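Local coordinates for purine nucleoside phosphorylase (Anopheles gambiae, PDB 2P4S), which catalyses the phosphorolysis of inosine, guanosine and their 2'-deoxy forms to free purine bases and pentose 1-phosphates in purine salvage, at residues A[90-103]-A[180-192]. Residues are numbered along the deposited sequence; the frame is centred on the assembly and turned at random.
Sequences YTYDTLQEIATYLL and KCAMPVRVMHLIG
Leu95, Val187 and Leu190 illustrate knobs-into-holes packing between two crossed helices of a PNP/MTAP-family phosphorylase. The axes of 92-103 and 180-191 cross at -62° and come within 8.8 Å of each other, and the CA atoms of Ala99 and Val187 are 5.4 Å apart. Leu190 fits among Tyr92, Leu95, Gln96 and Ala99; its CD1 reaches the opposing backbone, 3.4 Å from Gln96 N, while CD2 meets CE1 and the hydroxyl of Tyr92 obliquely. Val187 fills the next hole, between Leu95, Ile98, Ala99 and Leu102; in return Leu95 enters a hole formed by Met183, Arg186, Val187 and Leu190. The two methyls of Val187 divide the work: with CG1 anti to the backbone N (chi1 178°), that branch meets Leu102 and CG2 meets Ile98 and Leu95. Ile191 extends the apolar seam to Leu103, its CG1 lying 4.0 Å from both Leu103 CG and Ala99 CB. Beneath this end, Leu102 and Ile191 rest on Phe155 of strand 152-158, so the pair of helices is seated against the central sheet.

Aromatic contacts take over at the N-terminal ends. Met183 CG stands 3.8 Å from the centroid of the Tyr90 ring, almost on its normal, in a CH-pi contact; SD hangs farther off above the face as a Met-aromatic contact. Lys180 brings CG and CD to the CE2 edge of the ring, near its plane, and CE to the hydroxyl, which is hydrogen-bonded to His140 O. Met183 also lies close to Phe170, which puts this end of the packing next to a residue of the phosphate-binding site. The same Met183 presses on the opposing knob, Leu95, its CG 3.4 Å from Leu95 CD2, tighter than usual van der Waals contact.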
ATOM      1  N   TYR A  90      19.039   0.345 -12.084  1.00 42.07           N
ATOM      2  CA  TYR A  90      19.120   1.092 -13.389  1.00 42.43           C
ATOM      3  C   TYR A  90      19.618   2.516 -13.190  1.00 42.72           C
ATOM      4  O   TYR A  90      18.847   3.421 -12.854  1.00 43.69           O
ATOM      5  CB  TYR A  90      17.767   1.116 -14.153  1.00 42.23           C
ATOM      6  CG  TYR A  90      17.375  -0.215 -14.753  1.00 41.40           C
ATOM      7  CD1 TYR A  90      18.072  -0.730 -15.849  1.00 41.51           C
ATOM      8  CD2 TYR A  90      16.329  -0.982 -14.203  1.00 40.05           C
ATOM      9  CE1 TYR A  90      17.752  -1.982 -16.391  1.00 41.21           C
ATOM     10  CE2 TYR A  90      15.984  -2.239 -14.737  1.00 39.86           C
ATOM     11  CZ  TYR A  90      16.697  -2.727 -15.852  1.00 41.91           C
ATOM     12  OH  TYR A  90      16.398  -3.961 -16.413  1.00 41.89           O
ATOM     13  N   THR A  91      20.910   2.715 -13.425  1.00 42.21           N
ATOM     14  CA  THR A  91      21.505   4.040 -13.416  1.00 41.62           C
ATOM     15  C   THR A  91      21.357   4.786 -14.774  1.00 40.54           C
ATOM     16  O   THR A  91      21.095   4.169 -15.815  1.00 39.64           O
ATOM     17  CB  THR A  91      22.996   3.942 -12.999  1.00 41.77           C
ATOM     18  OG1 THR A  91      23.554   5.258 -12.957  1.00 45.58           O
ATOM     19  CG2 THR A  91      23.806   3.117 -13.997  1.00 41.73           C
ATOM     20  N   TYR A  92      21.551   6.105 -14.763  1.00 39.95           N
ATOM     21  CA  TYR A  92      21.604   6.894 -16.008  1.00 40.28           C
ATOM     22  C   TYR A  92      22.539   6.305 -17.081  1.00 39.76           C
ATOM     23  O   TYR A  92      22.171   6.179 -18.259  1.00 39.14           O
ATOM     24  CB  TYR A  92      22.027   8.329 -15.716  1.00 40.62           C
ATOM     25  CG  TYR A  92      21.950   9.254 -16.908  1.00 41.44           C
ATOM     26  CD1 TYR A  92      20.774   9.962 -17.182  1.00 41.33           C
ATOM     27  CD2 TYR A  92      23.061   9.447 -17.751  1.00 41.04           C
ATOM     28  CE1 TYR A  92      20.697  10.833 -18.271  1.00 42.10           C
ATOM     29  CE2 TYR A  92      22.993  10.315 -18.839  1.00 41.47           C
ATOM     30  CZ  TYR A  92      21.808  11.000 -19.090  1.00 41.74           C
ATOM     31  OH  TYR A  92      21.721  11.865 -20.149  1.00 43.01           O
ATOM     32  N   ASP A  93      23.741   5.933 -16.653  1.00 40.08           N
ATOM     33  CA  ASP A  93      24.760   5.397 -17.547  1.00 39.88           C
ATOM     34  C   ASP A  93      24.360   4.093 -18.200  1.00 38.18           C
ATOM     35  O   ASP A  93      24.544   3.933 -19.394  1.00 38.56           O
ATOM     36  CB  ASP A  93      26.108   5.293 -16.816  1.00 41.47           C
ATOM     37  CG  ASP A  93      26.739   6.668 -16.597  1.00 45.38           C
ATOM     38  OD1 ASP A  93      26.746   7.472 -17.566  1.00 49.64           O
ATOM     39  OD2 ASP A  93      27.207   6.962 -15.467  1.00 50.70           O
ATOM     40  N   THR A  94      23.808   3.170 -17.422  1.00 36.52           N
ATOM     41  CA  THR A  94      23.255   1.945 -17.966  1.00 35.32           C
ATOM     42  C   THR A  94      22.144   2.232 -18.974  1.00 33.97           C
ATOM     43  O   THR A  94      22.089   1.596 -20.014  1.00 33.44           O
ATOM     44  CB  THR A  94      22.697   1.043 -16.851  1.00 35.92           C
ATOM     45  OG1 THR A  94      23.748   0.713 -15.949  1.00 37.12           O
ATOM     46  CG2 THR A  94      22.074  -0.246 -17.411  1.00 35.26           C
ATOM     47  N   LEU A  95      21.267   3.185 -18.652  1.00 32.93           N
ATOM     48  CA  LEU A  95      20.126   3.530 -19.512  1.00 32.30           C
ATOM     49  C   LEU A  95      20.618   4.126 -20.826  1.00 32.22           C
ATOM     50  O   LEU A  95      20.126   3.774 -21.902  1.00 30.62           O
ATOM     51  CB  LEU A  95      19.129   4.469 -18.774  1.00 32.02           C
ATOM     52  CG  LEU A  95      18.404   3.764 -17.605  1.00 33.01           C
ATOM     53  CD1 LEU A  95      17.641   4.701 -16.696  1.00 31.60           C
ATOM     54  CD2 LEU A  95      17.474   2.671 -18.136  1.00 32.41           C
ATOM     55  N   GLN A  96      21.613   5.007 -20.729  1.00 32.75           N
ATOM     56  CA  GLN A  96      22.285   5.495 -21.929  1.00 34.64           C
ATOM     57  C   GLN A  96      22.978   4.352 -22.744  1.00 34.37           C
ATOM     58  O   GLN A  96      22.892   4.367 -23.970  1.00 34.68           O
ATOM     59  CB  GLN A  96      23.187   6.708 -21.623  1.00 35.10           C
ATOM     60  CG  GLN A  96      23.745   7.424 -22.887  1.00 38.61           C
ATOM     61  CD  GLN A  96      22.729   8.313 -23.611  1.00 42.20           C
ATOM     62  OE1 GLN A  96      22.326   8.033 -24.750  1.00 44.44           O
ATOM     63  NE2 GLN A  96      22.335   9.403 -22.963  1.00 45.00           N
ATOM     64  N   GLU A  97      23.584   3.349 -22.086  1.00 34.19           N
ATOM     65  CA  GLU A  97      24.048   2.120 -22.774  1.00 35.20           C
ATOM     66  C   GLU A  97      22.924   1.518 -23.660  1.00 32.58           C
ATOM     67  O   GLU A  97      23.126   1.236 -24.875  1.00 32.78           O
ATOM     68  CB  GLU A  97      24.483   1.001 -21.786  1.00 35.41           C
ATOM     69  CG  GLU A  97      25.760   1.160 -20.913  1.00 39.77           C
ATOM     70  CD  GLU A  97      25.933  -0.049 -19.901  1.00 40.74           C
ATOM     71  OE1 GLU A  97      25.655  -1.234 -20.304  1.00 47.92           O
ATOM     72  OE2 GLU A  97      26.347   0.171 -18.713  1.00 44.51           O
ATOM     73  N   ILE A  98      21.764   1.278 -23.036  1.00 29.55           N
ATOM     74  CA  ILE A  98      20.618   0.694 -23.727  1.00 26.86           C
ATOM     75  C   ILE A  98      20.171   1.609 -24.881  1.00 26.22           C
ATOM     76  O   ILE A  98      19.917   1.139 -26.005  1.00 25.06           O
ATOM     77  CB  ILE A  98      19.411   0.388 -22.739  1.00 27.72           C
ATOM     78  CG1 ILE A  98      19.898  -0.363 -21.487  1.00 26.48           C
ATOM     79  CG2 ILE A  98      18.245  -0.295 -23.476  1.00 24.15           C
ATOM     80  CD1 ILE A  98      18.806  -0.589 -20.403  1.00 26.51           C
ATOM     81  N   ALA A  99      20.086   2.912 -24.616  1.00 25.43           N
ATOM     82  CA  ALA A  99      19.644   3.852 -25.668  1.00 26.06           C
ATOM     83  C   ALA A  99      20.625   3.782 -26.872  1.00 26.52           C
ATOM     84  O   ALA A  99      20.211   3.607 -28.029  1.00 24.62           O
ATOM     85  CB  ALA A  99      19.540   5.299 -25.118  1.00 24.41           C
ATOM     86  N   THR A 100      21.927   3.907 -26.557  1.00 28.02           N
ATOM     87  CA  THR A 100      23.022   3.899 -27.558  1.00 28.33           C
ATOM     88  C   THR A 100      23.003   2.601 -28.357  1.00 27.72           C
ATOM     89  O   THR A 100      23.080   2.653 -29.592  1.00 28.24           O
ATOM     90  CB  THR A 100      24.401   4.169 -26.921  1.00 29.11           C
ATOM     91  OG1 THR A 100      24.449   5.535 -26.483  1.00 29.95           O
ATOM     92  CG2 THR A 100      25.517   3.994 -27.956  1.00 30.96           C
ATOM     93  N   TYR A 101      22.818   1.472 -27.653  1.00 25.89           N
ATOM     94  CA  TYR A 101      22.668   0.160 -28.283  1.00 24.34           C
ATOM     95  C   TYR A 101      21.633   0.166 -29.404  1.00 23.88           C
ATOM     96  O   TYR A 101      21.853  -0.360 -30.497  1.00 23.13           O
ATOM     97  CB  TYR A 101      22.290  -0.909 -27.240  1.00 23.46           C
ATOM     98  CG  TYR A 101      22.086  -2.268 -27.843  1.00 22.11           C
ATOM     99  CD1 TYR A 101      23.173  -3.152 -28.013  1.00 22.47           C
ATOM    100  CD2 TYR A 101      20.821  -2.675 -28.272  1.00 20.07           C
ATOM    101  CE1 TYR A 101      22.999  -4.399 -28.598  1.00 21.12           C
ATOM    102  CE2 TYR A 101      20.627  -3.916 -28.862  1.00 22.00           C
ATOM    103  CZ  TYR A 101      21.738  -4.790 -29.018  1.00 22.46           C
ATOM    104  OH  TYR A 101      21.548  -6.024 -29.634  1.00 19.81           O
ATOM    105  N   LEU A 102      20.471   0.719 -29.111  1.00 23.47           N
ATOM    106  CA  LEU A 102      19.390   0.759 -30.104  1.00 23.43           C
ATOM    107  C   LEU A 102      19.655   1.835 -31.182  1.00 23.28           C
ATOM    108  O   LEU A 102      19.401   1.617 -32.351  1.00 23.73           O
ATOM    109  CB  LEU A 102      18.050   1.021 -29.375  1.00 22.79           C
ATOM    110  CG  LEU A 102      17.606  -0.071 -28.365  1.00 20.83           C
ATOM    111  CD1 LEU A 102      16.552   0.439 -27.359  1.00 19.53           C
ATOM    112  CD2 LEU A 102      17.084  -1.253 -29.141  1.00 16.74           C
ATOM    113  N   LEU A 103      20.135   2.998 -30.773  1.00 23.96           N
ATOM    114  CA  LEU A 103      20.397   4.101 -31.707  1.00 26.36           C
ATOM    115  C   LEU A 103      21.445   3.725 -32.764  1.00 27.25           C
ATOM    116  O   LEU A 103      21.360   4.208 -33.880  1.00 27.52           O
ATOM    117  CB  LEU A 103      20.856   5.350 -30.957  1.00 26.33           C
ATOM    118  CG  LEU A 103      19.815   6.110 -30.126  1.00 27.51           C
ATOM    119  CD1 LEU A 103      20.510   7.177 -29.256  1.00 29.39           C
ATOM    120  CD2 LEU A 103      18.754   6.708 -31.003  1.00 24.34           C
ATOM    121  N   LYS A 180      11.828  -0.935 -12.747  1.00 20.02           N
ATOM    122  CA  LYS A 180      12.135  -1.848 -13.833  1.00 20.00           C
ATOM    123  C   LYS A 180      11.005  -1.916 -14.892  1.00 18.95           C
ATOM    124  O   LYS A 180      11.300  -1.980 -16.092  1.00 18.38           O
ATOM    125  CB  LYS A 180      12.490  -3.245 -13.270  1.00 19.70           C
ATOM    126  CG  LYS A 180      12.898  -4.291 -14.323  1.00 22.17           C
ATOM    127  CD  LYS A 180      13.860  -5.260 -13.631  1.00 28.74           C
ATOM    128  CE  LYS A 180      14.356  -6.366 -14.544  1.00 33.52           C
ATOM    129  NZ  LYS A 180      15.175  -7.403 -13.771  1.00 36.88           N
ATOM    130  N   CYS A 181       9.731  -1.916 -14.470  1.00 18.89           N
ATOM    131  CA  CYS A 181       8.598  -1.863 -15.454  1.00 18.54           C
ATOM    132  C   CYS A 181       8.636  -0.571 -16.268  1.00 18.64           C
ATOM    133  O   CYS A 181       8.294  -0.557 -17.437  1.00 19.08           O
ATOM    134  CB  CYS A 181       7.222  -1.939 -14.756  1.00 18.62           C
ATOM    135  SG  CYS A 181       6.925  -3.510 -13.843  1.00 19.23           S
ATOM    136  N   ALA A 182       9.078   0.503 -15.628  1.00 18.51           N
ATOM    137  CA  ALA A 182       9.016   1.868 -16.187  1.00 18.90           C
ATOM    138  C   ALA A 182      10.297   2.206 -16.936  1.00 19.01           C
ATOM    139  O   ALA A 182      10.294   3.101 -17.762  1.00 19.64           O
ATOM    140  CB  ALA A 182       8.775   2.869 -15.058  1.00 17.59           C
ATOM    141  N   MET A 183      11.375   1.441 -16.695  1.00 20.50           N
ATOM    142  CA  MET A 183      12.684   1.655 -17.352  1.00 20.21           C
ATOM    143  C   MET A 183      12.668   1.967 -18.898  1.00 19.58           C
ATOM    144  O   MET A 183      13.430   2.808 -19.379  1.00 19.48           O
ATOM    145  CB  MET A 183      13.658   0.511 -16.989  1.00 21.21           C
ATOM    146  CG  MET A 183      14.943   0.466 -17.855  1.00 23.72           C
ATOM    147  SD  MET A 183      14.817  -0.526 -19.351  1.00 33.94           S
ATOM    148  CE  MET A 183      14.155  -2.054 -18.741  1.00 33.07           C
ATOM    149  N   PRO A 184      11.852   1.251 -19.690  1.00 19.62           N
ATOM    150  CA  PRO A 184      11.790   1.576 -21.121  1.00 18.92           C
ATOM    151  C   PRO A 184      11.326   2.986 -21.466  1.00 19.22           C
ATOM    152  O   PRO A 184      11.682   3.519 -22.554  1.00 19.41           O
ATOM    153  CB  PRO A 184      10.786   0.563 -21.645  1.00 20.30           C
ATOM    154  CG  PRO A 184      10.923  -0.616 -20.646  1.00 18.13           C
ATOM    155  CD  PRO A 184      11.046   0.054 -19.355  1.00 18.52           C
ATOM    156  N   VAL A 185      10.582   3.616 -20.551  1.00 18.90           N
ATOM    157  CA  VAL A 185      10.266   5.055 -20.672  1.00 17.98           C
ATOM    158  C   VAL A 185      11.496   5.972 -20.569  1.00 18.68           C
ATOM    159  O   VAL A 185      11.552   6.990 -21.254  1.00 18.03           O
ATOM    160  CB  VAL A 185       9.149   5.508 -19.661  1.00 18.51           C
ATOM    161  CG1 VAL A 185       8.788   6.980 -19.821  1.00 15.08           C
ATOM    162  CG2 VAL A 185       7.878   4.607 -19.793  1.00 17.74           C
ATOM    163  N   ARG A 186      12.452   5.660 -19.687  1.00 20.92           N
ATOM    164  CA  ARG A 186      13.709   6.465 -19.586  1.00 21.44           C
ATOM    165  C   ARG A 186      14.551   6.299 -20.853  1.00 21.77           C
ATOM    166  O   ARG A 186      15.098   7.267 -21.354  1.00 22.20           O
ATOM    167  CB  ARG A 186      14.561   6.066 -18.419  1.00 21.73           C
ATOM    168  CG  ARG A 186      13.884   5.982 -17.067  1.00 23.40           C
ATOM    169  CD  ARG A 186      13.913   7.282 -16.455  1.00 23.31           C
ATOM    170  NE  ARG A 186      14.164   7.265 -15.019  1.00 25.76           N
ATOM    171  CZ  ARG A 186      13.698   8.211 -14.197  1.00 28.28           C
ATOM    172  NH1 ARG A 186      12.937   9.244 -14.675  1.00 29.71           N
ATOM    173  NH2 ARG A 186      13.975   8.134 -12.905  1.00 28.58           N
ATOM    174  N   VAL A 187      14.596   5.081 -21.385  1.00 21.86           N
ATOM    175  CA  VAL A 187      15.223   4.794 -22.665  1.00 22.86           C
ATOM    176  C   VAL A 187      14.568   5.570 -23.843  1.00 23.26           C
ATOM    177  O   VAL A 187      15.280   6.198 -24.623  1.00 24.87           O
ATOM    178  CB  VAL A 187      15.257   3.249 -22.957  1.00 23.01           C
ATOM    179  CG1 VAL A 187      15.854   3.002 -24.302  1.00 21.50           C
ATOM    180  CG2 VAL A 187      16.061   2.523 -21.880  1.00 21.97           C
ATOM    181  N   MET A 188      13.242   5.511 -23.983  1.00 23.07           N
ATOM    182  CA  MET A 188      12.523   6.335 -24.962  1.00 22.79           C
ATOM    183  C   MET A 188      12.946   7.824 -24.904  1.00 22.50           C
ATOM    184  O   MET A 188      13.248   8.427 -25.924  1.00 23.44           O
ATOM    185  CB  MET A 188      11.004   6.207 -24.789  1.00 23.26           C
ATOM    186  CG  MET A 188      10.379   4.865 -25.171  1.00 23.89           C
ATOM    187  SD  MET A 188       8.642   4.762 -24.581  1.00 23.50           S
ATOM    188  CE  MET A 188       8.140   3.269 -25.417  1.00 24.21           C
ATOM    189  N   HIS A 189      13.002   8.399 -23.717  1.00 22.51           N
ATOM    190  CA  HIS A 189      13.436   9.772 -23.529  1.00 23.32           C
ATOM    191  C   HIS A 189      14.885   9.974 -24.035  1.00 24.27           C
ATOM    192  O   HIS A 189      15.173  10.896 -24.820  1.00 24.44           O
ATOM    193  CB  HIS A 189      13.318  10.104 -22.038  1.00 23.31           C
ATOM    194  CG  HIS A 189      14.026  11.354 -21.616  1.00 23.81           C
ATOM    195  ND1 HIS A 189      13.631  12.616 -22.021  1.00 24.17           N
ATOM    196  CD2 HIS A 189      15.061  11.539 -20.756  1.00 22.83           C
ATOM    197  CE1 HIS A 189      14.426  13.515 -21.465  1.00 25.44           C
ATOM    198  NE2 HIS A 189      15.295  12.887 -20.684  1.00 25.30           N
ATOM    199  N   LEU A 190      15.799   9.118 -23.575  1.00 23.89           N
ATOM    200  CA  LEU A 190      17.201   9.224 -23.956  1.00 23.99           C
ATOM    201  C   LEU A 190      17.388   9.131 -25.477  1.00 23.98           C
ATOM    202  O   LEU A 190      18.229   9.801 -26.038  1.00 24.32           O
ATOM    203  CB  LEU A 190      18.026   8.164 -23.240  1.00 23.54           C
ATOM    204  CG  LEU A 190      18.227   8.362 -21.745  1.00 23.82           C
ATOM    205  CD1 LEU A 190      19.081   7.204 -21.203  1.00 21.81           C
ATOM    206  CD2 LEU A 190      18.843   9.749 -21.426  1.00 22.35           C
ATOM    207  N   ILE A 191      16.573   8.307 -26.128  1.00 24.51           N
ATOM    208  CA  ILE A 191      16.491   8.237 -27.587  1.00 23.39           C
ATOM    209  C   ILE A 191      15.904   9.498 -28.258  1.00 24.56           C
ATOM    210  O   ILE A 191      16.081   9.674 -29.457  1.00 24.76           O
ATOM    211  CB  ILE A 191      15.696   6.974 -27.977  1.00 23.76           C
ATOM    212  CG1 ILE A 191      16.585   5.725 -27.753  1.00 21.34           C
ATOM    213  CG2 ILE A 191      15.045   7.064 -29.392  1.00 20.26           C
ATOM    214  CD1 ILE A 191      15.819   4.424 -27.823  1.00 21.18           C
ATOM    215  N   GLY A 192      15.194  10.346 -27.494  1.00 24.51           N
ATOM    216  CA  GLY A 192      14.574  11.541 -28.012  1.00 24.39           C
ATOM    217  C   GLY A 192      13.055  11.565 -28.142  1.00 25.13           C
ATOM    218  O   GLY A 192      12.537  12.514 -28.686  1.00 25.57           O
TER